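Local coordinates for protein lactococcal phage P2 ORF15 (Lactococcus phage p2, PDB 2WZP) that probably serves as the distal tail (Dit) protein, forming a central part of the baseplate at the end of the phage tail, at residues Arg31-His36 with Tyr57-Leu62; Gln105-Phe110 with Phe152-Thr157; Ile255-Glu260 with Asp264-Asn269; Thr276-Gly279 with Thr284-Asn287. One frame throughout, in Å; residues are numbered along the deposited sequence.

Interaction 1 (Arg31-His36 with Tyr57-Leu62); sequences RQYKIH and YQPSNL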
loop_
_atom_site.group_PDB
_atom_site.type_symbol
_atom_site.label_atom_id
_atom_site.label_comp_id
_atom_site.label_asym_id
_atom_site.label_seq_id
_atom_site.Cartn_x
_atom_site.Cartn_y
_atom_site.Cartn_z
ATOM N N ARG M 31 2.166 -15.841 32.165
ATOM C CA ARG M 31 3.477 -15.243 32.270
ATOM C C ARG M 31 3.398 -13.932 33.087
ATOM O O ARG M 31 2.391 -13.231 33.017
ATOM C CB ARG M 31 3.935 -15.036 30.814
ATOM C CG ARG M 31 5.142 -14.202 30.537
ATOM C CD ARG M 31 4.833 -12.718 30.605
ATOM N NE ARG M 31 3.970 -12.195 29.543
ATOM C CZ ARG M 31 2.908 -11.412 29.741
ATOM N NH1 ARG M 31 2.484 -11.148 30.971
ATOM N NH2 ARG M 31 2.247 -10.910 28.707
ATOM N N GLN M 32 4.456 -13.608 33.864
ATOM C CA GLN M 32 4.537 -12.408 34.707
ATOM C C GLN M 32 5.824 -11.668 34.426
ATOM O O GLN M 32 6.889 -12.288 34.390
ATOM C CB GLN M 32 4.509 -12.767 36.217
ATOM C CG GLN M 32 3.320 -13.598 36.709
ATOM C CD GLN M 32 2.072 -12.772 36.839
ATOM O OE1 GLN M 32 1.909 -12.014 37.785
ATOM N NE2 GLN M 32 1.166 -12.892 35.884
ATOM N N TYR M 33 5.736 -10.338 34.274
ATOM C CA TYR M 33 6.887 -9.464 34.078
ATOM C C TYR M 33 6.930 -8.465 35.211
ATOM O O TYR M 33 5.888 -7.975 35.634
ATOM C CB TYR M 33 6.814 -8.684 32.752
ATOM C CG TYR M 33 7.073 -9.487 31.499
ATOM C CD1 TYR M 33 8.252 -10.216 31.344
ATOM C CD2 TYR M 33 6.208 -9.413 30.413
ATOM C CE1 TYR M 33 8.511 -10.927 30.174
ATOM C CE2 TYR M 33 6.477 -10.093 29.223
ATOM C CZ TYR M 33 7.614 -10.872 29.120
ATOM O OH TYR M 33 7.877 -11.532 27.947
ATOM N N LYS M 34 8.126 -8.128 35.686
ATOM C CA LYS M 34 8.287 -7.119 36.738
ATOM C C LYS M 34 9.539 -6.323 36.448
ATOM O O LYS M 34 10.497 -6.883 35.924
ATOM C CB LYS M 34 8.409 -7.774 38.132
ATOM C CG LYS M 34 7.126 -8.366 38.643
ATOM C CD LYS M 34 7.342 -9.117 39.922
ATOM C CE LYS M 34 6.045 -9.604 40.531
ATOM N NZ LYS M 34 5.383 -10.615 39.677
ATOM N N ILE M 35 9.545 -5.036 36.780
ATOM C CA ILE M 35 10.725 -4.190 36.634
ATOM C C ILE M 35 11.242 -3.922 38.050
ATOM O O ILE M 35 10.485 -3.433 38.884
ATOM C CB ILE M 35 10.420 -2.897 35.820
ATOM C CG1 ILE M 35 10.269 -3.197 34.300
ATOM C CG2 ILE M 35 11.439 -1.760 36.080
ATOM C CD1 ILE M 35 11.542 -3.713 33.515
ATOM N N HIS M 36 12.501 -4.311 38.336
ATOM C CA HIS M 36 13.148 -4.090 39.633
ATOM C C HIS M 36 14.144 -2.969 39.458
ATOM O O HIS M 36 14.912 -2.985 38.488
ATOM C CB HIS M 36 13.896 -5.341 40.108
ATOM C CG HIS M 36 13.031 -6.527 40.350
ATOM N ND1 HIS M 36 12.677 -6.908 41.627
ATOM C CD2 HIS M 36 12.503 -7.407 39.467
ATOM C CE1 HIS M 36 11.931 -7.990 41.482
ATOM N NE2 HIS M 36 11.797 -8.327 40.198
ATOM N N TYR M 57 3.276 -4.950 27.242
ATOM C CA TYR M 57 2.618 -5.885 26.343
ATOM C C TYR M 57 3.503 -6.082 25.137
ATOM O O TYR M 57 4.253 -5.186 24.760
ATOM C CB TYR M 57 1.271 -5.312 25.849
ATOM C CG TYR M 57 0.227 -5.132 26.928
ATOM C CD1 TYR M 57 -0.610 -6.178 27.295
ATOM C CD2 TYR M 57 0.055 -3.905 27.568
ATOM C CE1 TYR M 57 -1.570 -6.024 28.297
ATOM C CE2 TYR M 57 -0.923 -3.730 28.557
ATOM C CZ TYR M 57 -1.734 -4.796 28.918
ATOM O OH TYR M 57 -2.718 -4.663 29.879
ATOM N N GLN M 58 3.385 -7.257 24.518
ATOM C CA GLN M 58 4.005 -7.615 23.251
ATOM C C GLN M 58 5.501 -7.343 23.097
ATOM O O GLN M 58 5.877 -6.479 22.293
ATOM C CB GLN M 58 3.207 -6.992 22.101
ATOM C CG GLN M 58 1.811 -7.586 21.929
ATOM C CD GLN M 58 0.887 -6.616 21.246
ATOM O OE1 GLN M 58 1.154 -6.130 20.138
ATOM N NE2 GLN M 58 -0.219 -6.301 21.902
ATOM N N PRO M 59 6.375 -8.101 23.807
ATOM C CA PRO M 59 7.829 -7.927 23.596
ATOM C C PRO M 59 8.157 -8.168 22.130
ATOM O O PRO M 59 7.642 -9.119 21.528
ATOM C CB PRO M 59 8.459 -9.019 24.467
ATOM C CG PRO M 59 7.357 -9.994 24.733
ATOM C CD PRO M 59 6.096 -9.199 24.755
ATOM N N SER M 60 8.957 -7.272 21.536
ATOM C CA SER M 60 9.307 -7.355 20.118
ATOM C C SER M 60 9.952 -8.690 19.795
ATOM O O SER M 60 9.514 -9.370 18.869
ATOM C CB SER M 60 10.176 -6.179 19.700
ATOM O OG SER M 60 11.335 -6.114 20.508
ATOM N N ASN M 61 10.943 -9.103 20.602
ATOM C CA ASN M 61 11.641 -10.368 20.393
ATOM C C ASN M 61 12.426 -10.749 21.633
ATOM O O ASN M 61 13.276 -9.992 22.091
ATOM C CB ASN M 61 12.582 -10.243 19.208
ATOM C CG ASN M 61 13.168 -11.515 18.658
ATOM O OD1 ASN M 61 12.873 -12.641 19.085
ATOM N ND2 ASN M 61 14.046 -11.346 17.682
ATOM N N LEU M 62 12.140 -11.940 22.164
ATOM C CA LEU M 62 12.845 -12.533 23.294
ATOM C C LEU M 62 13.785 -13.626 22.767
ATOM O O LEU M 62 14.386 -14.368 23.548
ATOM C CB LEU M 62 11.845 -13.131 24.306
ATOM C CG LEU M 62 10.849 -12.185 24.955
ATOM C CD1 LEU M 62 9.908 -12.964 25.809
ATOM C CD2 LEU M 62 11.549 -11.063 25.741
#
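Y33 reaches from strand 32-36 to the loop after strand 54-57 and meets it with the far end of its side chain. Its OH lies 3.3 Å from L62 CD1 and 3.6 Å from P59 CG, so one phenol oxygen touches both apolar residues. L62 points back along the direction from which the tyrosine comes, whereas the proline ring crosses the phenol at a slant. With CG anti to the carbonyl carbon (chi1 -73°), the Y33 ring is carried off strand 32-36 toward the loop, which lets OH reach P59 and L62. R31 CD lies over one face of the same ring, 3.4 Å above the plane and offset toward the rim. Within these two segments the phenol oxygen has van der Waals contact with P59 and L62; its hydrogen bond goes to E144 of the second subunit, another copy of the protein, and that carboxylate also forms a salt bridge with R31 NH2. Strand and loop belong to the N-terminal domain of the distal tail protein, at its contact with the second subunit. Strand 120-125 packs beside them, L122 and Y124 touching Y33, while I89 and F91 of strand 89-95 cover P59.

Interaction 2 (Gln105-Phe110 with Phe152-Thr157); sequences QLMKDF and FSEKIT
A Met-aromatic contact fastens helix 100-115 to the seven-stranded antiparallel sheet of the N-terminal domain, where M107 lies on F152, immediately before strand 153-163. M107 CG sits over one face of the F152 ring as a CH-pi contact, 3.6 Å from the centroid and 17° off the ring normal. The methionine chain then bends at chi2 (-56°) and again at chi3, which leads it on past the ring. SD consequently stands above the same face but further off, at 4.9 Å from the F152 centroid, so the methylene makes the close contact and the sulfur a looser one. Beyond it the terminal methyl turns to E154, two residues on: M107 CE lies 3.8 Å from E154 CG, the two chains crossing at about a right angle. M107 meets the aliphatic part of E154; the carboxylate is bonded to the T141 hydroxyl and the T143 backbone N, and OE1 lies at the edge of the F152 ring. About one helical turn later F110 makes a separate apolar contact with I156, F110 CE2 approaching I156 CD1 obliquely at 4.0 Å. Residues 152, 154 and 156 thus offer one side of segment 152-157 to two positions of the helix. On the helix itself, Q105 NE2 donates to D109 OD1 from above the carboxylate plane. Around the pair, L93 of strand 89-95 touches both M107 and F110, V54 of strand 54-57 also meets F110, and Y146 sets its ring edge-to-face with F152.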
loop_
_atom_site.group_PDB
_atom_site.type_symbol
_atom_site.label_atom_id
_atom_site.label_comp_id
_atom_site.label_asym_id
_atom_site.label_seq_id
_atom_site.Cartn_x
_atom_site.Cartn_y
_atom_site.Cartn_z
ATOM N N GLN M 105 1.379 11.092 36.508
ATOM C CA GLN M 105 2.174 10.673 37.656
ATOM C C GLN M 105 2.813 9.297 37.429
ATOM O O GLN M 105 4.009 9.139 37.683
ATOM C CB GLN M 105 1.324 10.676 38.933
ATOM C CG GLN M 105 2.149 10.595 40.216
ATOM C CD GLN M 105 2.883 11.878 40.458
ATOM O OE1 GLN M 105 2.282 12.882 40.815
ATOM N NE2 GLN M 105 4.199 11.874 40.280
ATOM N N LEU M 106 2.027 8.316 36.938
ATOM C CA LEU M 106 2.500 6.958 36.640
ATOM C C LEU M 106 3.609 6.951 35.586
ATOM O O LEU M 106 4.619 6.302 35.819
ATOM C CB LEU M 106 1.343 6.054 36.200
ATOM C CG LEU M 106 0.340 5.659 37.287
ATOM C CD1 LEU M 106 -0.957 5.192 36.641
ATOM C CD2 LEU M 106 0.929 4.618 38.243
ATOM N N MET M 107 3.445 7.688 34.464
ATOM C CA MET M 107 4.448 7.815 33.420
ATOM C C MET M 107 5.731 8.413 33.971
ATOM O O MET M 107 6.794 7.839 33.785
ATOM C CB MET M 107 3.938 8.706 32.276
ATOM C CG MET M 107 3.412 7.929 31.092
ATOM S SD MET M 107 4.567 6.748 30.340
ATOM C CE MET M 107 5.212 7.730 29.006
ATOM N N LYS M 108 5.628 9.582 34.635
ATOM C CA LYS M 108 6.733 10.329 35.235
ATOM C C LYS M 108 7.505 9.472 36.240
ATOM O O LYS M 108 8.735 9.424 36.175
ATOM C CB LYS M 108 6.203 11.602 35.903
ATOM C CG LYS M 108 7.276 12.601 36.274
ATOM C CD LYS M 108 6.667 13.841 36.905
ATOM C CE LYS M 108 7.710 14.698 37.596
ATOM N NZ LYS M 108 8.321 14.013 38.773
ATOM N N ASP M 109 6.799 8.772 37.143
ATOM C CA ASP M 109 7.450 7.938 38.151
ATOM C C ASP M 109 8.112 6.715 37.575
ATOM O O ASP M 109 9.245 6.426 37.946
ATOM C CB ASP M 109 6.480 7.558 39.281
ATOM C CG ASP M 109 6.020 8.701 40.176
ATOM O OD1 ASP M 109 6.506 9.862 39.981
ATOM O OD2 ASP M 109 5.201 8.447 41.070
ATOM N N PHE M 110 7.436 6.000 36.668
ATOM C CA PHE M 110 7.992 4.807 36.049
ATOM C C PHE M 110 9.271 5.088 35.281
ATOM O O PHE M 110 10.266 4.397 35.485
ATOM C CB PHE M 110 6.965 4.152 35.132
ATOM C CG PHE M 110 7.416 2.830 34.572
ATOM C CD1 PHE M 110 7.555 1.722 35.396
ATOM C CD2 PHE M 110 7.698 2.691 33.219
ATOM C CE1 PHE M 110 7.978 0.504 34.885
ATOM C CE2 PHE M 110 8.118 1.467 32.706
ATOM C CZ PHE M 110 8.245 0.381 33.541
ATOM N N PHE M 152 -2.049 6.218 28.996
ATOM C CA PHE M 152 -0.987 6.242 28.008
ATOM C C PHE M 152 -0.879 4.935 27.250
ATOM O O PHE M 152 -1.211 3.881 27.785
ATOM C CB PHE M 152 0.343 6.609 28.678
ATOM C CG PHE M 152 0.464 8.077 29.024
ATOM C CD1 PHE M 152 1.011 8.979 28.118
ATOM C CD2 PHE M 152 0.046 8.553 30.263
ATOM C CE1 PHE M 152 1.164 10.328 28.460
ATOM C CE2 PHE M 152 0.165 9.907 30.589
ATOM C CZ PHE M 152 0.707 10.790 29.683
ATOM N N SER M 153 -0.488 5.027 25.975
ATOM C CA SER M 153 -0.196 3.925 25.056
ATOM C C SER M 153 1.072 4.366 24.312
ATOM O O SER M 153 1.004 5.176 23.371
ATOM C CB SER M 153 -1.355 3.651 24.097
ATOM O OG SER M 153 -1.235 2.320 23.608
ATOM N N GLU M 154 2.236 3.938 24.830
ATOM C CA GLU M 154 3.554 4.333 24.328
ATOM C C GLU M 154 4.431 3.132 23.951
ATOM O O GLU M 154 3.978 1.982 24.027
ATOM C CB GLU M 154 4.267 5.221 25.388
ATOM C CG GLU M 154 3.526 6.486 25.813
ATOM C CD GLU M 154 3.054 7.476 24.749
ATOM O OE1 GLU M 154 2.118 8.249 25.051
ATOM O OE2 GLU M 154 3.593 7.481 23.620
ATOM N N LYS M 155 5.687 3.405 23.562
ATOM C CA LYS M 155 6.676 2.381 23.221
ATOM C C LYS M 155 7.923 2.580 24.065
ATOM O O LYS M 155 8.424 3.702 24.154
ATOM C CB LYS M 155 7.062 2.445 21.734
ATOM C CG LYS M 155 5.911 2.205 20.787
ATOM C CD LYS M 155 5.395 0.770 20.678
ATOM C CE LYS M 155 4.580 0.712 19.396
ATOM N NZ LYS M 155 5.424 0.709 18.154
ATOM N N ILE M 156 8.406 1.507 24.714
ATOM C CA ILE M 156 9.630 1.525 25.511
ATOM C C ILE M 156 10.613 0.505 24.912
ATOM O O ILE M 156 10.176 -0.577 24.513
ATOM C CB ILE M 156 9.353 1.352 27.028
ATOM C CG1 ILE M 156 10.543 1.850 27.880
ATOM C CG2 ILE M 156 8.881 -0.069 27.419
ATOM C CD1 ILE M 156 10.327 1.866 29.358
ATOM N N THR M 157 11.898 0.881 24.764
ATOM C CA THR M 157 12.951 0.022 24.191
ATOM C C THR M 157 14.133 -0.072 25.142
ATOM O O THR M 157 14.597 0.941 25.678
ATOM C CB THR M 157 13.425 0.514 22.824
ATOM O OG1 THR M 157 12.307 0.792 21.992
ATOM C CG2 THR M 157 14.388 -0.451 22.135
#

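Interaction 3 (Ile255-Glu260 with Asp264-Asn269); sequences IVFKTE and DYILIN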
loop_
_atom_site.group_PDB
_atom_site.type_symbol
_atom_site.label_atom_id
_atom_site.label_comp_id
_atom_site.label_asym_id
_atom_site.label_seq_id
_atom_site.Cartn_x
_atom_site.Cartn_y
_atom_site.Cartn_z
ATOM N N ILE M 255 42.352 -15.989 40.433
ATOM C CA ILE M 255 42.285 -14.640 41.005
ATOM C C ILE M 255 42.946 -14.799 42.376
ATOM O O ILE M 255 42.320 -15.335 43.278
ATOM C CB ILE M 255 40.812 -14.132 41.079
ATOM C CG1 ILE M 255 40.151 -14.157 39.679
ATOM C CG2 ILE M 255 40.744 -12.739 41.703
ATOM C CD1 ILE M 255 38.675 -14.320 39.684
ATOM N N VAL M 256 44.255 -14.454 42.480
ATOM C CA VAL M 256 45.101 -14.616 43.674
ATOM C C VAL M 256 45.701 -13.256 44.059
ATOM O O VAL M 256 46.099 -12.485 43.179
ATOM C CB VAL M 256 46.211 -15.697 43.444
ATOM C CG1 VAL M 256 46.976 -16.003 44.721
ATOM C CG2 VAL M 256 45.636 -16.980 42.871
ATOM N N PHE M 257 45.811 -12.998 45.376
ATOM C CA PHE M 257 46.328 -11.748 45.919
ATOM C C PHE M 257 47.411 -11.970 46.960
ATOM O O PHE M 257 47.338 -12.922 47.731
ATOM C CB PHE M 257 45.176 -10.983 46.616
ATOM C CG PHE M 257 43.962 -10.745 45.745
ATOM C CD1 PHE M 257 43.912 -9.656 44.875
ATOM C CD2 PHE M 257 42.868 -11.614 45.791
ATOM C CE1 PHE M 257 42.802 -9.449 44.069
ATOM C CE2 PHE M 257 41.752 -11.395 44.978
ATOM C CZ PHE M 257 41.723 -10.308 44.141
ATOM N N LYS M 258 48.350 -11.012 47.057
ATOM C CA LYS M 258 49.371 -10.967 48.096
ATOM C C LYS M 258 49.392 -9.570 48.694
ATOM O O LYS M 258 50.041 -8.660 48.171
ATOM C CB LYS M 258 50.759 -11.435 47.619
ATOM C CG LYS M 258 51.791 -11.550 48.751
ATOM C CD LYS M 258 51.340 -12.461 49.931
ATOM C CE LYS M 258 52.304 -12.369 51.077
ATOM N NZ LYS M 258 52.040 -11.195 51.950
ATOM N N THR M 259 48.657 -9.416 49.803
ATOM C CA THR M 259 48.534 -8.172 50.566
ATOM C C THR M 259 49.648 -8.000 51.590
ATOM O O THR M 259 50.169 -8.979 52.112
ATOM C CB THR M 259 47.155 -8.083 51.221
ATOM O OG1 THR M 259 46.948 -9.229 52.046
ATOM C CG2 THR M 259 46.044 -8.003 50.210
ATOM N N GLU M 260 50.004 -6.749 51.880
ATOM C CA GLU M 260 51.002 -6.411 52.883
ATOM C C GLU M 260 50.467 -6.751 54.288
ATOM O O GLU M 260 51.209 -7.296 55.108
ATOM C CB GLU M 260 51.351 -4.918 52.791
ATOM C CG GLU M 260 52.789 -4.603 53.191
ATOM C CD GLU M 260 53.840 -5.120 52.223
ATOM O OE1 GLU M 260 54.150 -4.393 51.250
ATOM O OE2 GLU M 260 54.323 -6.263 52.409
ATOM N N ASP M 264 40.361 -9.080 56.766
ATOM C CA ASP M 264 39.325 -9.897 57.419
ATOM C C ASP M 264 38.646 -10.838 56.397
ATOM O O ASP M 264 38.351 -11.996 56.706
ATOM C CB ASP M 264 38.281 -9.000 58.102
ATOM C CG ASP M 264 38.811 -8.099 59.208
ATOM O OD1 ASP M 264 39.883 -8.419 59.785
ATOM O OD2 ASP M 264 38.140 -7.097 59.522
ATOM N N TYR M 265 38.414 -10.314 55.187
ATOM C CA TYR M 265 37.865 -10.985 54.027
ATOM C C TYR M 265 38.152 -10.149 52.798
ATOM O O TYR M 265 38.447 -8.954 52.928
ATOM C CB TYR M 265 36.366 -11.249 54.158
ATOM C CG TYR M 265 35.496 -10.024 54.300
ATOM C CD1 TYR M 265 35.152 -9.530 55.561
ATOM C CD2 TYR M 265 34.893 -9.440 53.186
ATOM C CE1 TYR M 265 34.304 -8.433 55.700
ATOM C CE2 TYR M 265 34.045 -8.341 53.313
ATOM C CZ TYR M 265 33.762 -7.834 54.571
ATOM O OH TYR M 265 32.911 -6.764 54.698
ATOM N N ILE M 266 38.080 -10.780 51.615
ATOM C CA ILE M 266 38.290 -10.150 50.319
ATOM C C ILE M 266 37.011 -10.298 49.514
ATOM O O ILE M 266 36.469 -11.395 49.431
ATOM C CB ILE M 266 39.466 -10.842 49.580
ATOM C CG1 ILE M 266 40.798 -10.702 50.374
ATOM C CG2 ILE M 266 39.593 -10.336 48.113
ATOM C CD1 ILE M 266 41.923 -11.703 49.927
ATOM N N LEU M 267 36.549 -9.224 48.886
ATOM C CA LEU M 267 35.367 -9.267 48.029
ATOM C C LEU M 267 35.802 -9.202 46.573
ATOM O O LEU M 267 36.594 -8.341 46.194
ATOM C CB LEU M 267 34.372 -8.146 48.384
ATOM C CG LEU M 267 33.017 -8.155 47.656
ATOM C CD1 LEU M 267 31.927 -7.592 48.540
ATOM C CD2 LEU M 267 33.075 -7.357 46.397
ATOM N N ILE M 268 35.309 -10.139 45.776
ATOM C CA ILE M 268 35.588 -10.208 44.336
ATOM C C ILE M 268 34.292 -10.163 43.529
ATOM O O ILE M 268 33.278 -10.668 43.998
ATOM C CB ILE M 268 36.547 -11.354 43.893
ATOM C CG1 ILE M 268 35.968 -12.746 44.194
ATOM C CG2 ILE M 268 37.953 -11.189 44.520
ATOM C CD1 ILE M 268 36.732 -13.921 43.578
ATOM N N ASN M 269 34.319 -9.524 42.338
ATOM C CA ASN M 269 33.184 -9.490 41.431
ATOM C C ASN M 269 33.678 -9.392 40.020
ATOM O O ASN M 269 34.264 -8.378 39.644
ATOM C CB ASN M 269 32.198 -8.378 41.761
ATOM C CG ASN M 269 30.881 -8.554 41.059
ATOM O OD1 ASN M 269 30.733 -9.283 40.040
ATOM N ND2 ASN M 269 29.906 -7.851 41.566
#
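Two antiparallel sheets of the C-terminal domain face each other here, strand 251-257 from the edge of the four-stranded sheet and strand 265-269 from within the six-stranded one. The strand axes come no nearer than 10.2 Å and run at 149° to each other, a spacing bridged by side chains and not by backbone bonds. F257 and I268 contribute most. F257 CE2 lies 3.8 Å from I268 CG2, which stands at the ring edge near the ring plane, and 4.0 Å from I266 CG2, which approaches at a slant. The phenylalanine and I266 slide past each other in opposite directions, and CE2 rests against the CG2 methyls of both isoleucines. In I268, CG2 takes the place anti to the carbonyl carbon while CG1 (chi1 63°) lies between N and C; the methyl can therefore meet both F257 and, at 4.3 Å, I255 CG2. All four touching residues are buried, and their meeting is wholly apolar, a seam of aliphatic and aromatic carbon between the sheets. A classic beta bulge lies at the start of strand 265-269, where D264 and Y265 both face W280 on the neighbouring strand 276-281. From that strand Y277 touches I255, F257 and I268, and F227 of strand 224-233 packs on I255 and I268.

Interaction 4 (Thr276-Gly279 with Thr284-Asn287); sequences TYQG and TALN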
loop_
_atom_site.group_PDB
_atom_site.type_symbol
_atom_site.label_atom_id
_atom_site.label_comp_id
_atom_site.label_asym_id
_atom_site.label_seq_id
_atom_site.Cartn_x
_atom_site.Cartn_y
_atom_site.Cartn_z
ATOM N N THR M 276 35.125 -5.684 40.804
ATOM C CA THR M 276 35.664 -5.333 42.125
ATOM C C THR M 276 36.601 -6.421 42.657
ATOM O O THR M 276 36.268 -7.607 42.589
ATOM C CB THR M 276 34.488 -5.195 43.126
ATOM O OG1 THR M 276 33.490 -4.321 42.610
ATOM C CG2 THR M 276 34.920 -4.725 44.470
ATOM N N TYR M 277 37.759 -6.002 43.222
ATOM C CA TYR M 277 38.715 -6.857 43.929
ATOM C C TYR M 277 39.131 -6.037 45.169
ATOM O O TYR M 277 40.042 -5.208 45.106
ATOM C CB TYR M 277 39.903 -7.266 43.035
ATOM C CG TYR M 277 39.463 -7.841 41.710
ATOM C CD1 TYR M 277 39.032 -9.161 41.609
ATOM C CD2 TYR M 277 39.435 -7.055 40.563
ATOM C CE1 TYR M 277 38.585 -9.685 40.397
ATOM C CE2 TYR M 277 39.024 -7.579 39.339
ATOM C CZ TYR M 277 38.578 -8.887 39.263
ATOM O OH TYR M 277 38.138 -9.382 38.058
ATOM N N GLN M 278 38.389 -6.177 46.257
ATOM C CA GLN M 278 38.692 -5.338 47.385
ATOM C C GLN M 278 38.827 -6.107 48.706
ATOM O O GLN M 278 38.009 -6.967 48.994
ATOM C CB GLN M 278 37.679 -4.157 47.479
ATOM C CG GLN M 278 36.275 -4.640 47.815
ATOM C CD GLN M 278 35.191 -3.633 48.054
ATOM O OE1 GLN M 278 34.037 -4.027 48.312
ATOM N NE2 GLN M 278 35.514 -2.338 48.010
ATOM N N GLY M 279 39.856 -5.777 49.481
ATOM C CA GLY M 279 40.078 -6.363 50.789
ATOM C C GLY M 279 39.435 -5.526 51.883
ATOM O O GLY M 279 39.429 -4.288 51.811
ATOM N N THR M 284 37.103 -0.903 56.749
ATOM C CA THR M 284 37.945 -0.246 55.749
ATOM C C THR M 284 38.153 -1.124 54.534
ATOM O O THR M 284 38.633 -2.258 54.665
ATOM C CB THR M 284 39.287 0.203 56.361
ATOM O OG1 THR M 284 39.049 0.916 57.568
ATOM C CG2 THR M 284 40.111 1.062 55.404
ATOM N N ALA M 285 37.862 -0.560 53.341
ATOM C CA ALA M 285 38.048 -1.251 52.065
ATOM C C ALA M 285 39.280 -0.732 51.346
ATOM O O ALA M 285 39.558 0.471 51.335
ATOM C CB ALA M 285 36.829 -1.094 51.185
ATOM N N LEU M 286 40.011 -1.657 50.734
ATOM C CA LEU M 286 41.227 -1.385 49.983
ATOM C C LEU M 286 41.136 -2.034 48.615
ATOM O O LEU M 286 40.779 -3.210 48.556
ATOM C CB LEU M 286 42.353 -2.088 50.726
ATOM C CG LEU M 286 43.664 -1.365 51.007
ATOM C CD1 LEU M 286 44.762 -2.385 51.209
ATOM C CD2 LEU M 286 44.093 -0.448 49.862
ATOM N N ASN M 287 41.523 -1.306 47.527
ATOM C CA ASN M 287 41.574 -1.895 46.190
ATOM C C ASN M 287 42.774 -2.846 46.105
ATOM O O ASN M 287 43.935 -2.444 46.247
ATOM C CB ASN M 287 41.594 -0.851 45.094
ATOM C CG ASN M 287 41.584 -1.390 43.664
ATOM O OD1 ASN M 287 41.247 -2.541 43.378
ATOM N ND2 ASN M 287 41.938 -0.541 42.716
HETATM O O HOH W 1 38.485 -3.243 43.425
#
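G279 and L286 form the hydrogen-bonded pair of a beta hairpin, with G279 N to L286 O and L286 N to G279 O both 2.9 Å. The next pair, Q278 with N287, is non-hydrogen-bonded and is where the side chains matter. Q278 CG lies between the backbone N and the carbonyl carbon (chi1 67°), and from there the chain runs fully extended. That course carries the amide across toward the second strand, diagonally to A285, until NE2 lies 3.7 Å from the A285 methyl CB, while OE1 makes a weak bond to W280 NE1. Nearer the backbone, Q278 CB rests 3.4 Å from L286 O. N287 has CG anti to its backbone N (chi1 -177°), which brings the amide back toward the first strand. Its OD1 accepts a hydrogen from a water that in turn accepts from Y277 N, at 2.9 Å from both Y277 N and N287 OD1, and it also takes the backbone N of F289. Its ND2 donates to the backbone of a chain of another protein. Y277 leads its ring away from the second strand, and its OH bonds to Y297 and E275. N287 OD1 also lies 3.4 Å from Y277 O, an approach of two acceptors with no bond. The water thus links Y277 N to N287 OD1 alongside the direct backbone bonds, and N287 spends both ends of its amide, OD1 within the hairpin and its continuation and ND2 outside, so it ties the edge strand to a chain of another protein.

Interactions 1 and 2 share the seven-stranded sheet of the N-terminal domain and touch where I35 packs on F110; interactions 3 and 4 lie in the C-terminal domain, centres of the two pairs being 37 to 44 Å apart. Interactions 3 and 4 meet directly, since strands 265-269 and 276-281 are neighbours in one sheet, joined by probable hydrogen bonds from L267 N to Q278 O and N269 N to T276 O. Interactions 1 to 3 are buried; 2 and 3 join through carbon contacts, while 1 meets carbon with a phenol oxygen and borders a polar subunit interface. Interaction 4 lies partly open at the sheet edge and is instead built from backbone bonds, a bridging water and amide groups.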